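Local coordinates for protein CytC3 (Streptomyces, PDB 3GJA) that is a nonheme iron halogenase of the phytanoyl-CoA dioxygenase family that probably chlorinates an amino acid in natural product biosynthesis, at residues Thr122-His125 with Ala126-Lys129. Sequence-based numbering, arbitrary orientation.
Sequences TFAH and ATGK. With ACT (acetate ion), chain C.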
loop_
_atom_site.group_PDB
_atom_site.type_symbol
_atom_site.label_atom_id
_atom_site.label_comp_id
_atom_site.label_asym_id
_atom_site.label_seq_id
_atom_site.Cartn_x
_atom_site.Cartn_y
_atom_site.Cartn_z
ATOM N N THR A 122 -6.611 5.809 -8.406
ATOM C CA THR A 122 -5.368 6.378 -7.899
ATOM C C THR A 122 -5.218 7.874 -8.167
ATOM O O THR A 122 -4.109 8.417 -8.111
ATOM C CB THR A 122 -4.144 5.649 -8.470
ATOM O OG1 THR A 122 -4.267 5.538 -9.892
ATOM C CG2 THR A 122 -4.019 4.264 -7.854
ATOM N N PHE A 123 -6.334 8.537 -8.458
ATOM C CA PHE A 123 -6.311 9.971 -8.706
ATOM C C PHE A 123 -6.217 10.684 -7.364
ATOM O O PHE A 123 -6.664 10.159 -6.341
ATOM C CB PHE A 123 -7.592 10.420 -9.411
ATOM C CG PHE A 123 -7.772 9.836 -10.782
ATOM C CD1 PHE A 123 -6.942 10.219 -11.832
ATOM C CD2 PHE A 123 -8.771 8.896 -11.027
ATOM C CE1 PHE A 123 -7.103 9.672 -13.107
ATOM C CE2 PHE A 123 -8.940 8.344 -12.292
ATOM C CZ PHE A 123 -8.103 8.731 -13.336
ATOM N N ALA A 124 -5.634 11.876 -7.375
ATOM C CA ALA A 124 -5.506 12.684 -6.171
ATOM C C ALA A 124 -6.870 13.333 -5.934
ATOM O O ALA A 124 -7.451 13.930 -6.845
ATOM C CB ALA A 124 -4.443 13.757 -6.371
ATOM N N HIS A 125 -7.381 13.224 -4.715
ATOM C CA HIS A 125 -8.685 13.794 -4.412
ATOM C C HIS A 125 -8.778 15.306 -4.638
ATOM O O HIS A 125 -9.699 15.786 -5.297
ATOM C CB HIS A 125 -9.083 13.464 -2.971
ATOM C CG HIS A 125 -10.522 13.750 -2.664
ATOM N ND1 HIS A 125 -11.119 13.381 -1.478
ATOM C CD2 HIS A 125 -11.487 14.360 -3.395
ATOM C CE1 HIS A 125 -12.388 13.749 -1.492
ATOM N NE2 HIS A 125 -12.637 14.345 -2.644
ATOM N N ALA A 126 -7.821 16.049 -4.098
ATOM C CA ALA A 126 -7.825 17.507 -4.214
ATOM C C ALA A 126 -7.831 18.087 -5.628
ATOM O O ALA A 126 -8.443 19.123 -5.870
ATOM C CB ALA A 126 -6.641 18.079 -3.450
ATOM N N THR A 127 -7.160 17.421 -6.557
ATOM C CA THR A 127 -7.053 17.932 -7.917
ATOM C C THR A 127 -7.562 17.005 -9.011
ATOM O O THR A 127 -7.770 17.437 -10.143
ATOM C CB THR A 127 -5.593 18.244 -8.238
ATOM O OG1 THR A 127 -4.824 17.043 -8.089
ATOM C CG2 THR A 127 -5.050 19.306 -7.294
ATOM N N GLY A 128 -7.740 15.732 -8.688
ATOM C CA GLY A 128 -8.211 14.790 -9.687
ATOM C C GLY A 128 -7.099 14.333 -10.611
ATOM O O GLY A 128 -7.347 13.616 -11.583
ATOM N N LYS A 129 -5.870 14.750 -10.315
ATOM C CA LYS A 129 -4.713 14.369 -11.132
ATOM C C LYS A 129 -4.336 12.911 -10.910
ATOM O O LYS A 129 -4.442 12.397 -9.795
ATOM C CB LYS A 129 -3.491 15.221 -10.781
ATOM C CG LYS A 129 -3.576 16.685 -11.157
ATOM C CD LYS A 129 -2.281 17.384 -10.770
ATOM C CE LYS A 129 -2.338 18.874 -11.041
ATOM N NZ LYS A 129 -1.052 19.528 -10.669
HETATM C C ACT C . -4.885 10.974 -2.795
HETATM O O ACT C . -4.476 9.691 -2.870
HETATM O OXT ACT C . -6.039 11.258 -3.035
HETATM C CH3 ACT C . -3.907 12.056 -2.415
#
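A124 and G128 close a tight turn through the backbone. G128 N donates to A124 O at 2.6 Å, with a bent N-H...O angle of 139°. This i to i+4 bond makes an alpha-turn. A124 also gives its own N-H to K129 O at 2.7 Å, and this bond is straighter, at 164°. Both polar atoms of A124 are thus used, and residues 125-128 form a 4:6 hairpin loop, alphaR-alphaR-gammaR-alphaL. H125 and A126 take helical backbone angles, T127 continues the bend, and G128 fills the left-handed alphaL position, where its lack of a side chain avoids a clash with the preceding carbonyl.

The packed part lies around buried A124. Its CB rests 3.7 Å from T127 OG1, which also accepts a weak bond from K129 N. Beside it, F123 CA sends a CA-H...O contact to K129 O at 3.3 Å. The F123 ring puts CD1 3.4 Å from G128 O, while K129 C lies at the ring edge, near its plane. The outer part is looser. K129 CB points away from 122-125; beyond CB the chain is extended and runs past T127. H125 CG lies anti to the backbone N (chi1 -167°), which swings the ring outward, and the H125 side chain touches D279.

The acetate has a site of its own. H125 N is hydrogen-bonded to acetate OXT at 2.9 Å, and K62, R102 and Q131 are also hydrogen-bonded to the ion, which probably comes from the crystallisation liquor.

The whole turn belongs to the loop between strands 115-116 and 132-133; the centre of the contact is about 17 Å from the centre of the chain. T122 OG1 is hydrogen-bonded to I144 O, and T122 O to Q131 NE2. D279 accepts from A126 N, and Y277 of strand 276-278 packs on A124 and K129.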